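Local coordinates for epimerase domain-containing protein (Bacillus cereus HuA2-4, PDB 6ZLK) that probably interconverts UDP-glucuronic acid and UDP-galacturonic acid as an NAD-dependent 4-epimerase of the epimerase/dehydratase family, at residues Ile3-Ala8 / Ser14-Ala19; Lys195-Leu198 / Pro202-Ile205; Arg175-Tyr180 / Lys278-Asp283. All coordinates share one frame; numbering follows the deposited sequence.

Contact 1 of 3, residues Ile3-Ala8 / Ser14-Ala19. With NAD (nicotinamide-adenine-dinucleotide), chain E.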
loop_
_atom_site.group_PDB
_atom_site.type_symbol
_atom_site.label_atom_id
_atom_site.label_comp_id
_atom_site.label_asym_id
_atom_site.label_seq_id
_atom_site.Cartn_x
_atom_site.Cartn_y
_atom_site.Cartn_z
ATOM N N ILE A 3 27.526 5.754 -2.792
ATOM C CA ILE A 3 26.350 4.968 -2.376
ATOM C C ILE A 3 25.669 5.703 -1.224
ATOM O O ILE A 3 26.297 5.996 -0.191
ATOM C CB ILE A 3 26.790 3.557 -1.965
ATOM C CG1 ILE A 3 27.582 2.843 -3.070
ATOM C CG2 ILE A 3 25.575 2.762 -1.537
ATOM C CD1 ILE A 3 28.248 1.630 -2.605
ATOM N N LEU A 4 24.373 5.918 -1.353
ATOM C CA LEU A 4 23.536 6.465 -0.275
ATOM C C LEU A 4 22.889 5.298 0.434
ATOM O O LEU A 4 22.255 4.449 -0.238
ATOM C CB LEU A 4 22.435 7.356 -0.824
ATOM C CG LEU A 4 21.447 7.873 0.204
ATOM C CD1 LEU A 4 22.146 8.808 1.181
ATOM C CD2 LEU A 4 20.305 8.582 -0.500
ATOM N N VAL A 5 23.064 5.188 1.747
ATOM C CA VAL A 5 22.369 4.174 2.564
ATOM C C VAL A 5 21.384 4.870 3.451
ATOM O O VAL A 5 21.848 5.598 4.379
ATOM C CB VAL A 5 23.316 3.312 3.406
ATOM C CG1 VAL A 5 22.528 2.322 4.231
ATOM C CG2 VAL A 5 24.330 2.597 2.520
ATOM N N THR A 6 20.109 4.733 3.200
ATOM C CA THR A 6 19.110 5.330 4.122
ATOM C C THR A 6 18.949 4.368 5.283
ATOM O O THR A 6 19.028 3.127 5.084
ATOM C CB THR A 6 17.778 5.653 3.460
ATOM O OG1 THR A 6 17.082 4.422 3.212
ATOM C CG2 THR A 6 17.962 6.422 2.169
ATOM N N GLY A 7 18.668 4.893 6.474
ATOM C CA GLY A 7 18.552 4.061 7.670
ATOM C C GLY A 7 19.885 3.467 8.089
ATOM O O GLY A 7 19.888 2.387 8.680
ATOM N N ALA A 8 20.972 4.188 7.844
ATOM C CA ALA A 8 22.372 3.724 7.988
ATOM C C ALA A 8 22.726 3.433 9.458
ATOM O O ALA A 8 23.709 2.685 9.681
ATOM C CB ALA A 8 23.296 4.739 7.391
ATOM N N SER A 14 23.750 -0.360 9.554
ATOM C CA SER A 14 25.085 -0.161 10.143
ATOM C C SER A 14 26.031 -1.253 9.626
ATOM O O SER A 14 27.167 -0.959 9.217
ATOM C CB SER A 14 25.016 -0.125 11.645
ATOM O OG SER A 14 24.648 -1.365 12.167
ATOM N N HIS A 15 25.522 -2.478 9.500
ATOM C CA HIS A 15 26.329 -3.632 8.996
ATOM C C HIS A 15 26.594 -3.433 7.509
ATOM O O HIS A 15 27.710 -3.745 7.054
ATOM C CB HIS A 15 25.608 -4.960 9.198
ATOM C CG HIS A 15 25.677 -5.527 10.592
ATOM N ND1 HIS A 15 26.813 -6.157 11.066
ATOM C CD2 HIS A 15 24.751 -5.581 11.567
ATOM C CE1 HIS A 15 26.547 -6.630 12.274
ATOM N NE2 HIS A 15 25.294 -6.290 12.616
ATOM N N LEU A 16 25.618 -2.931 6.777
ATOM C CA LEU A 16 25.787 -2.704 5.333
ATOM C C LEU A 16 26.840 -1.633 5.064
ATOM O O LEU A 16 27.749 -1.856 4.206
ATOM C CB LEU A 16 24.460 -2.353 4.697
ATOM C CG LEU A 16 24.521 -2.096 3.196
ATOM C CD1 LEU A 16 25.007 -3.292 2.403
ATOM C CD2 LEU A 16 23.144 -1.633 2.690
ATOM N N CYS A 17 26.797 -0.534 5.795
ATOM C CA CYS A 17 27.798 0.530 5.618
ATOM C C CYS A 17 29.211 -0.032 5.896
ATOM O O CYS A 17 30.138 0.239 5.159
ATOM C CB CYS A 17 27.503 1.704 6.542
ATOM S SG CYS A 17 26.025 2.614 6.053
ATOM N N GLN A 18 29.367 -0.786 6.966
ATOM C CA GLN A 18 30.652 -1.384 7.368
ATOM C C GLN A 18 31.152 -2.278 6.229
ATOM O O GLN A 18 32.331 -2.200 5.838
ATOM C CB GLN A 18 30.444 -2.153 8.666
ATOM C CG GLN A 18 31.713 -2.596 9.339
ATOM C CD GLN A 18 31.474 -2.622 10.832
ATOM O OE1 GLN A 18 30.377 -2.931 11.289
ATOM N NE2 GLN A 18 32.487 -2.244 11.594
ATOM N N ALA A 19 30.275 -3.099 5.666
ATOM C CA ALA A 19 30.662 -4.019 4.581
ATOM C C ALA A 19 31.056 -3.238 3.322
ATOM O O ALA A 19 32.098 -3.578 2.691
ATOM C CB ALA A 19 29.556 -4.992 4.276
HETATM P PA NAD E . 16.132 -0.304 12.162
HETATM O O1A NAD E . 14.956 0.298 12.827
HETATM O O2A NAD E . 17.269 -0.828 12.988
HETATM O O5B NAD E . 16.731 0.597 11.019
HETATM C C5B NAD E . 15.952 1.506 10.214
HETATM C C4B NAD E . 16.499 2.904 10.371
HETATM O O4B NAD E . 15.702 3.789 9.552
HETATM C C3B NAD E . 16.456 3.453 11.787
HETATM O O3B NAD E . 17.742 3.591 12.379
HETATM C C2B NAD E . 15.638 4.741 11.646
HETATM O O2B NAD E . 16.074 5.830 12.441
HETATM C C1B NAD E . 15.793 5.064 10.156
HETATM N N9A NAD E . 14.711 5.855 9.598
HETATM C C8A NAD E . 13.367 5.584 9.633
HETATM N N7A NAD E . 12.636 6.491 9.043
HETATM C C5A NAD E . 13.563 7.462 8.668
HETATM C C6A NAD E . 13.441 8.708 8.037
HETATM N N6A NAD E . 12.262 9.284 7.710
HETATM N N1A NAD E . 14.577 9.392 7.760
HETATM C C2A NAD E . 15.764 8.851 8.115
HETATM N N3A NAD E . 16.002 7.706 8.770
HETATM C C4A NAD E . 14.863 7.054 8.991
HETATM O O3 NAD E . 15.504 -1.528 11.335
HETATM P PN NAD E . 16.265 -2.776 10.597
HETATM O O1N NAD E . 15.927 -3.975 11.352
HETATM O O2N NAD E . 17.635 -2.380 10.340
HETATM O O5D NAD E . 15.490 -2.789 9.223
HETATM C C5D NAD E . 16.078 -2.186 8.131
HETATM C C4D NAD E . 15.188 -2.431 6.946
HETATM O O4D NAD E . 15.079 -3.843 6.693
HETATM C C3D NAD E . 13.755 -1.897 7.090
HETATM O O3D NAD E . 13.318 -1.349 5.834
HETATM C C2D NAD E . 12.924 -3.147 7.374
HETATM O O2D NAD E . 11.548 -2.959 7.032
HETATM C C1D NAD E . 13.732 -4.162 6.570
HETATM N N1N NAD E . 13.642 -5.522 7.077
HETATM C C2N NAD E . 14.218 -5.867 8.263
HETATM C C3N NAD E . 14.115 -7.138 8.710
HETATM C C7N NAD E . 14.661 -7.543 10.035
HETATM O O7N NAD E . 14.528 -8.717 10.328
HETATM N N7N NAD E . 15.311 -6.639 10.782
HETATM C C4N NAD E . 13.514 -8.115 7.896
HETATM C C5N NAD E . 12.806 -7.716 6.766
HETATM C C6N NAD E . 12.929 -6.428 6.348
#
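Cys-17 on helix 11-21 turns its thiol onto Val-5 of strand 2-6 and Ala-8 of the loop that follows. Its CB bond already heads for the strand. SG then lies beside its own backbone N and anti to the carbonyl carbon (chi1 -70°). At the tip, Cys-17 SG meets the methyl of Ala-8, at 3.7 Å from CB. On the strand, Val-5 CB is 3.9 Å from Cys-17 SG, and both methyls of Val-5 are about as near. The sulfur thus rests against the whole branch of the valine rather than one methyl. One residue back, Leu-16 adds a looser touch, with CD2 at 4.3 Å from Val-5 CG1. Cys-17 and Val-5 also touch Val-28 of the neighbouring strand 27-31. Near the start of the helix, Ser-14 N comes within 3.0 Å of Ala-8 O, but the angle is too poor for a hydrogen bond. The hydroxyl of Ser-14 bonds to Gly-10 O. The turn passes close to the dinucleotide at Gly-7, whose CA is 3.4 Å from NAD O4B. This is the first strand, glycine-rich turn and helix of a Rossmann fold, opening its beta-alpha-beta unit.

Contact 2 of 3, residues Lys195-Leu198 / Pro202-Ile205; sequences KQML and PLTI. With UGB ((2S,3R,4S,5R,6R)-6-[[[(2R,3S,4R,5R)-5-(2,4-dioxopyrimidin-1-yl)-3,4-dihydroxy-oxolan-2-yl]methoxy-hydroxy-phosphoryl]oxy-hydroxy-phosphoryl]oxy-3,4,5-trihydroxy-oxane-2-carboxylic acid), chain G.
Helix 189-198 ends, the chain turns, and strand 203-206 begins, with the CA atoms of Gln-196 and Leu-203 5.8 Å apart. This helix-turn-strand unit belongs to the substrate-binding part of the epimerase, and the strand pairs in parallel with strand 267-270. Gln-196 carries the polar half. Its chain is extended beyond CG and brings the amide to Thr-204 at about a right angle to that side chain. Thr-204 N donates to Gln-196 OE1 at 3.0 Å, with the N-H pointing well at the oxygen (161°). The donor stands above the carbonyl plane, not on a lone pair. The other half of the amide is used too: Gln-196 NE2 donates to Thr-204 OG1 at 3.0 Å, with the oxygen close to the amide plane. Two bonds to one residue fix the rotation of the amide. One residue on, Met-197 bends at its last torsion (chi3 -58°), and its CE lies 3.7 Å from Leu-203 CD2. Both side chains also pack on helix 250-261. Thr-204 OG1 also bonds to Arg-192. The strand lies along the uracil, consistent with recognising it: Thr-204 OG1 lies 3.0 Å from UGB O4, and Thr-204 O is 2.8 Å from UGB N3.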
loop_
_atom_site.group_PDB
_atom_site.type_symbol
_atom_site.label_atom_id
_atom_site.label_comp_id
_atom_site.label_asym_id
_atom_site.label_seq_id
_atom_site.Cartn_x
_atom_site.Cartn_y
_atom_site.Cartn_z
ATOM N N LYS A 195 18.374 -11.930 26.139
ATOM C CA LYS A 195 18.449 -10.958 27.243
ATOM C C LYS A 195 17.705 -11.590 28.425
ATOM O O LYS A 195 18.268 -11.600 29.558
ATOM C CB LYS A 195 17.860 -9.596 26.861
ATOM C CG LYS A 195 17.965 -8.525 27.938
ATOM C CD LYS A 195 17.326 -7.228 27.531
ATOM C CE LYS A 195 17.674 -6.095 28.459
ATOM N NZ LYS A 195 17.074 -6.337 29.775
ATOM N N GLN A 196 16.483 -12.102 28.210
ATOM C CA GLN A 196 15.703 -12.740 29.293
ATOM C C GLN A 196 16.503 -13.927 29.816
ATOM O O GLN A 196 16.542 -14.082 31.054
ATOM C CB GLN A 196 14.306 -13.122 28.789
ATOM C CG GLN A 196 13.446 -11.923 28.475
ATOM C CD GLN A 196 12.327 -12.249 27.500
ATOM O OE1 GLN A 196 12.225 -13.381 27.007
ATOM N NE2 GLN A 196 11.529 -11.242 27.196
ATOM N N MET A 197 17.059 -14.781 28.951
ATOM C CA MET A 197 17.797 -15.982 29.403
ATOM C C MET A 197 18.993 -15.560 30.253
ATOM O O MET A 197 19.184 -16.190 31.336
ATOM C CB MET A 197 18.270 -16.798 28.210
ATOM C CG MET A 197 18.896 -18.111 28.594
ATOM S SD MET A 197 19.100 -19.194 27.164
ATOM C CE MET A 197 17.424 -19.360 26.549
ATOM N N LEU A 198 19.706 -14.496 29.876
ATOM C CA LEU A 198 20.930 -14.070 30.603
ATOM C C LEU A 198 20.551 -13.522 31.973
ATOM O O LEU A 198 21.363 -13.669 32.926
ATOM C CB LEU A 198 21.667 -13.007 29.787
ATOM C CG LEU A 198 22.470 -13.576 28.641
ATOM C CD1 LEU A 198 22.831 -12.462 27.676
ATOM C CD2 LEU A 198 23.694 -14.297 29.156
ATOM N N PRO A 202 11.732 -15.131 32.899
ATOM C CA PRO A 202 10.940 -15.991 32.031
ATOM C C PRO A 202 11.104 -15.505 30.589
ATOM O O PRO A 202 11.105 -14.315 30.358
ATOM C CB PRO A 202 9.510 -15.785 32.543
ATOM C CG PRO A 202 9.731 -15.496 34.027
ATOM C CD PRO A 202 10.919 -14.561 33.993
ATOM N N LEU A 203 11.155 -16.472 29.678
ATOM C CA LEU A 203 11.219 -16.178 28.224
ATOM C C LEU A 203 9.792 -15.878 27.753
ATOM O O LEU A 203 8.890 -16.725 27.951
ATOM C CB LEU A 203 11.849 -17.337 27.485
ATOM C CG LEU A 203 13.357 -17.239 27.287
ATOM C CD1 LEU A 203 14.093 -17.100 28.588
ATOM C CD2 LEU A 203 13.895 -18.425 26.482
ATOM N N THR A 204 9.597 -14.738 27.103
ATOM C CA THR A 204 8.269 -14.329 26.608
ATOM C C THR A 204 8.058 -15.007 25.266
ATOM O O THR A 204 8.710 -14.590 24.311
ATOM C CB THR A 204 8.119 -12.814 26.518
ATOM O OG1 THR A 204 9.141 -12.266 25.687
ATOM C CG2 THR A 204 8.128 -12.123 27.874
ATOM N N ILE A 205 7.108 -15.936 25.178
ATOM C CA ILE A 205 6.838 -16.651 23.919
ATOM C C ILE A 205 5.442 -16.236 23.486
ATOM O O ILE A 205 4.525 -16.434 24.271
ATOM C CB ILE A 205 6.950 -18.159 24.133
ATOM C CG1 ILE A 205 8.364 -18.521 24.588
ATOM C CG2 ILE A 205 6.525 -18.912 22.863
ATOM C CD1 ILE A 205 8.534 -19.978 25.030
HETATM N N1 UGB G . 8.376 -13.648 19.407
HETATM C C2 UGB G . 8.263 -14.327 20.607
HETATM O O2 UGB G . 7.828 -15.470 20.696
HETATM N N3 UGB G . 8.699 -13.623 21.693
HETATM C C4 UGB G . 9.204 -12.339 21.711
HETATM O O4 UGB G . 9.538 -11.841 22.785
HETATM C C5 UGB G . 9.268 -11.698 20.428
HETATM C C6 UGB G . 8.855 -12.365 19.346
HETATM P PA UGB G . 10.935 -11.447 15.337
HETATM P PB UGB G . 9.386 -11.248 12.871
HETATM O "O'P" UGB G . 10.343 -6.160 12.180
HETATM O "O'Q" UGB G . 11.651 -5.979 10.552
HETATM C "C1'" UGB G . 8.902 -9.810 10.753
HETATM O O1A UGB G . 12.238 -12.147 15.504
HETATM O O1B UGB G . 8.469 -10.264 13.520
HETATM C C1D UGB G . 7.978 -14.357 18.189
HETATM C "C2'" UGB G . 9.167 -10.233 9.323
HETATM O "O2'" UGB G . 9.047 -11.654 9.226
HETATM O O2A UGB G . 10.683 -10.150 16.011
HETATM O O2B UGB G . 8.936 -12.636 12.610
HETATM C C2D UGB G . 7.175 -13.461 17.255
HETATM O O2D UGB G . 5.834 -13.463 17.702
HETATM C "C3'" UGB G . 10.555 -9.771 8.935
HETATM O "O3'" UGB G . 10.812 -10.132 7.572
HETATM O O3A UGB G . 10.712 -11.256 13.765
HETATM O O3B UGB G . 9.848 -10.573 11.500
HETATM C C3D UGB G . 7.434 -14.146 15.909
HETATM O O3D UGB G . 6.527 -15.220 15.713
HETATM C "C4'" UGB G . 10.687 -8.272 9.215
HETATM O "O4'" UGB G . 9.685 -7.524 8.515
HETATM C C4D UGB G . 8.870 -14.676 16.048
HETATM O O4D UGB G . 9.138 -14.712 17.471
HETATM C "C5'" UGB G . 10.481 -8.047 10.715
HETATM O "O5'" UGB G . 9.123 -8.415 10.966
HETATM C C5D UGB G . 9.932 -13.864 15.356
HETATM O O5D UGB G . 9.762 -12.476 15.713
HETATM C "C6'" UGB G . 10.834 -6.622 11.176
#

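Contact 3 of 3, residues Arg175-Tyr180 / Lys278-Asp283; sequences RYFTVY and KQTWAD. With UGA (uridine-5'-diphosphate-glucuronic acid), chain F.
In the UGA form, water 1 is gripped by both segments and by the substrate. It donates to Thr-178 OG1 at 2.7 Å. It is also hydrogen-bonded to Thr-280 OG1, 2.6 Å from the water oxygen. A longer bond runs from the water to UGA O'Q. The water links the two threonines, and through it Thr-280 reaches the sugar carboxylate. Thr-280 OG1 is also hydrogen-bonded to the backbone N of Asp-214.

The carboxylate of UGA is held directly as well. Thr-178 N donates to UGA O'Q at 2.6 Å, and the N-H...O angle is 160°. Thr-178 lies where strand 171-180 is broken. Thr-178 OG1 sits 2.7 Å from the phosphate oxygen UGA O1B. Its hydroxyl therefore lies between the diphosphate and the water. In the alternative UGB pose, Thr-178 OG1 meets UGB O2' instead.

Beside this polar site is an apolar one. The Phe-177 ring is directed at residues 280-282, with CG anti to its own carbonyl carbon (chi1 -69°). Ala-282 CB stands over the centre of one ring face, 3.4 Å from the centroid of the Phe-177 ring and only 11° off the normal. This is a CH-pi contact, and the methyl reaches all six ring carbons, with CZ the nearest. Thr-280 comes from another direction: its OG1 lies at the ring edge, 4.0 Å from Phe-177 CD2. Ala-282 N bonds to the carboxylate of Asp-214, so this one residue holds the 278-283 loop at two points. Phe-177 also packs on Tyr-130 and Val-137.

The break in the strand and the loop from the C-terminal part of the chain together form one wall of the UDP-sugar site, where the uronic acid lies beside the nicotinamide of NAD in this short-chain dehydrogenase-like fold.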
loop_
_atom_site.group_PDB
_atom_site.type_symbol
_atom_site.label_atom_id
_atom_site.label_comp_id
_atom_site.label_asym_id
_atom_site.label_seq_id
_atom_site.Cartn_x
_atom_site.Cartn_y
_atom_site.Cartn_z
ATOM N N ARG A 175 13.492 -8.685 -0.617
ATOM C CA ARG A 175 12.629 -9.061 0.525
ATOM C C ARG A 175 13.436 -9.882 1.513
ATOM O O ARG A 175 13.687 -11.095 1.297
ATOM C CB ARG A 175 11.413 -9.875 0.063
ATOM C CG ARG A 175 10.446 -9.042 -0.743
ATOM C CD ARG A 175 9.356 -9.926 -1.310
ATOM N NE ARG A 175 8.359 -9.086 -1.952
ATOM C CZ ARG A 175 7.389 -9.543 -2.746
ATOM N NH1 ARG A 175 7.276 -10.820 -3.010
ATOM N NH2 ARG A 175 6.532 -8.719 -3.305
ATOM N N TYR A 176 13.838 -9.251 2.594
ATOM C CA TYR A 176 14.494 -9.978 3.708
ATOM C C TYR A 176 13.506 -10.804 4.530
ATOM O O TYR A 176 12.387 -10.401 4.785
ATOM C CB TYR A 176 15.103 -8.936 4.642
ATOM C CG TYR A 176 16.261 -8.106 4.140
ATOM C CD1 TYR A 176 16.973 -8.352 2.969
ATOM C CD2 TYR A 176 16.617 -6.979 4.862
ATOM C CE1 TYR A 176 18.040 -7.571 2.587
ATOM C CE2 TYR A 176 17.650 -6.153 4.457
ATOM C CZ TYR A 176 18.403 -6.467 3.347
ATOM O OH TYR A 176 19.454 -5.653 2.985
ATOM N N PHE A 177 13.987 -11.943 5.008
ATOM C CA PHE A 177 13.316 -12.817 5.994
ATOM C C PHE A 177 14.078 -12.794 7.323
ATOM O O PHE A 177 15.292 -13.156 7.441
ATOM C CB PHE A 177 13.249 -14.234 5.456
ATOM C CG PHE A 177 12.315 -14.430 4.283
ATOM C CD1 PHE A 177 12.470 -13.760 3.082
ATOM C CD2 PHE A 177 11.232 -15.270 4.444
ATOM C CE1 PHE A 177 11.540 -13.935 2.073
ATOM C CE2 PHE A 177 10.312 -15.474 3.420
ATOM C CZ PHE A 177 10.459 -14.783 2.236
ATOM N N THR A 178 13.361 -12.394 8.339
ATOM C CA THR A 178 13.735 -12.312 9.768
ATOM C C THR A 178 15.251 -12.345 9.938
ATOM O O THR A 178 15.818 -13.387 10.251
ATOM C CB THR A 178 13.000 -13.363 10.604
ATOM O OG1 THR A 178 11.608 -13.300 10.238
ATOM C CG2 THR A 178 13.196 -13.030 12.071
ATOM N N VAL A 179 15.834 -11.159 9.981
ATOM C CA VAL A 179 17.310 -11.095 10.081
ATOM C C VAL A 179 17.707 -11.128 11.559
ATOM O O VAL A 179 17.059 -10.492 12.395
ATOM C CB VAL A 179 17.821 -9.842 9.353
ATOM C CG1 VAL A 179 19.326 -9.730 9.410
ATOM C CG2 VAL A 179 17.302 -9.840 7.918
ATOM N N TYR A 180 18.792 -11.835 11.882
ATOM C CA TYR A 180 19.247 -11.897 13.281
ATOM C C TYR A 180 20.767 -11.794 13.295
ATOM O O TYR A 180 21.445 -11.860 12.251
ATOM C CB TYR A 180 18.697 -13.141 13.947
ATOM C CG TYR A 180 19.470 -14.371 13.572
ATOM C CD1 TYR A 180 19.264 -15.014 12.369
ATOM C CD2 TYR A 180 20.429 -14.885 14.418
ATOM C CE1 TYR A 180 19.995 -16.148 12.022
ATOM C CE2 TYR A 180 21.170 -16.002 14.095
ATOM C CZ TYR A 180 20.944 -16.657 12.909
ATOM O OH TYR A 180 21.764 -17.711 12.636
ATOM N N LYS A 278 2.114 -17.851 10.990
ATOM C CA LYS A 278 2.580 -19.061 11.703
ATOM C C LYS A 278 3.922 -19.508 11.143
ATOM O O LYS A 278 4.694 -20.152 11.835
ATOM C CB LYS A 278 1.563 -20.198 11.568
ATOM C CG LYS A 278 0.309 -19.982 12.409
ATOM C CD LYS A 278 -0.747 -21.066 12.213
ATOM C CE LYS A 278 -0.325 -22.430 12.735
ATOM N NZ LYS A 278 -1.072 -23.536 12.077
ATOM N N GLN A 279 4.185 -19.215 9.883
ATOM C CA GLN A 279 5.389 -19.714 9.194
ATOM C C GLN A 279 5.857 -18.671 8.179
ATOM O O GLN A 279 5.007 -18.092 7.454
ATOM C CB GLN A 279 5.019 -21.000 8.443
ATOM C CG GLN A 279 6.073 -21.480 7.465
ATOM C CD GLN A 279 5.622 -22.761 6.804
ATOM O OE1 GLN A 279 5.241 -22.788 5.631
ATOM N NE2 GLN A 279 5.565 -23.824 7.604
ATOM N N THR A 280 7.169 -18.503 8.041
ATOM C CA THR A 280 7.810 -17.879 6.866
ATOM C C THR A 280 8.844 -18.889 6.367
ATOM O O THR A 280 9.522 -19.547 7.152
ATOM C CB THR A 280 8.379 -16.489 7.133
ATOM O OG1 THR A 280 9.580 -16.573 7.900
ATOM C CG2 THR A 280 7.399 -15.538 7.768
ATOM N N TRP A 281 8.955 -18.973 5.057
ATOM C CA TRP A 281 9.867 -19.913 4.387
ATOM C C TRP A 281 10.132 -19.353 2.992
ATOM O O TRP A 281 9.158 -19.242 2.267
ATOM C CB TRP A 281 9.224 -21.297 4.387
ATOM C CG TRP A 281 10.080 -22.383 3.811
ATOM C CD1 TRP A 281 11.382 -22.323 3.419
ATOM C CD2 TRP A 281 9.626 -23.712 3.507
ATOM N NE1 TRP A 281 11.774 -23.532 2.892
ATOM C CE2 TRP A 281 10.714 -24.396 2.937
ATOM C CE3 TRP A 281 8.399 -24.367 3.661
ATOM C CZ2 TRP A 281 10.608 -25.733 2.536
ATOM C CZ3 TRP A 281 8.291 -25.680 3.250
ATOM C CH2 TRP A 281 9.382 -26.339 2.679
ATOM N N ALA A 282 11.327 -18.839 2.738
ATOM C CA ALA A 282 11.656 -18.237 1.431
ATOM C C ALA A 282 12.045 -19.336 0.443
ATOM O O ALA A 282 12.836 -20.214 0.765
ATOM C CB ALA A 282 12.776 -17.251 1.565
ATOM N N ASP A 283 11.582 -19.200 -0.793
ATOM C CA ASP A 283 12.266 -19.805 -1.943
ATOM C C ASP A 283 13.341 -18.781 -2.340
ATOM O O ASP A 283 12.980 -17.643 -2.795
ATOM C CB ASP A 283 11.273 -19.992 -3.086
ATOM C CG ASP A 283 11.850 -20.706 -4.285
ATOM O OD1 ASP A 283 13.080 -20.723 -4.430
ATOM O OD2 ASP A 283 11.028 -21.264 -5.070
HETATM C "C1'" UGA F . 11.214 -9.451 11.647
HETATM C "C2'" UGA F . 11.480 -7.958 11.761
HETATM O "O2'" UGA F . 11.055 -7.544 13.055
HETATM C "C3'" UGA F . 10.746 -7.153 10.716
HETATM O "O3'" UGA F . 11.266 -5.822 10.761
HETATM C "C4'" UGA F . 10.909 -7.737 9.323
HETATM O "O4'" UGA F . 10.046 -7.029 8.424
HETATM C "C5'" UGA F . 10.554 -9.233 9.334
HETATM O "O5'" UGA F . 11.355 -9.903 10.312
HETATM C "C6'" UGA F . 10.725 -9.992 8.008
HETATM O "O'P" UGA F . 10.447 -9.459 6.958
HETATM O "O'Q" UGA F . 11.081 -11.140 8.028
HETATM P PB UGA F . 9.545 -11.127 12.789
HETATM O O1B UGA F . 9.654 -12.256 11.855
HETATM O O2B UGA F . 8.280 -10.842 13.518
HETATM O O3B UGA F . 9.931 -9.692 12.187
HETATM O O3A UGA F . 10.757 -11.290 13.815
HETATM P PA UGA F . 10.942 -11.429 15.395
HETATM O O1A UGA F . 10.519 -10.169 16.013
HETATM O O2A UGA F . 12.306 -11.943 15.608
HETATM O O5D UGA F . 9.860 -12.565 15.769
HETATM C C5D UGA F . 9.945 -13.899 15.308
HETATM C C4D UGA F . 8.945 -14.716 16.070
HETATM O O4D UGA F . 9.207 -14.640 17.492
HETATM C C3D UGA F . 7.487 -14.283 15.886
HETATM O O3D UGA F . 6.794 -15.487 15.549
HETATM C C2D UGA F . 7.069 -13.720 17.248
HETATM O O2D UGA F . 5.782 -14.191 17.612
HETATM C C1D UGA F . 8.016 -14.419 18.215
HETATM N N1 UGA F . 8.351 -13.642 19.418
HETATM C C6 UGA F . 8.868 -12.379 19.334
HETATM C C2 UGA F . 8.250 -14.317 20.626
HETATM O O2 UGA F . 7.776 -15.442 20.738
HETATM N N3 UGA F . 8.713 -13.620 21.696
HETATM C C4 UGA F . 9.242 -12.351 21.693
HETATM O O4 UGA F . 9.576 -11.860 22.768
HETATM C C5 UGA F . 9.295 -11.705 20.407
HETATM O O HOH W 1 10.739 -14.208 7.851
#

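Contact 1 comes first along the chain. Contact 2 follows it, and falls between the two segments of contact 3, which are 98 residues apart. Contacts 1 and 3 reach the same large mixed sheet, through strands 2-6 and 171-180. Their centres are 21 Å apart, on opposite sides of the chain's centre. Contact 2 is peripheral, about 30 Å from contact 1 and 22 Å from contact 3, centre to centre. It lies on the small two-stranded sheet, though helix 189-198 directly follows strand 171-180. The three mark successive parts of one ligand cleft: the adenosine side of NAD, the uronic acid and diphosphate, and the uracil.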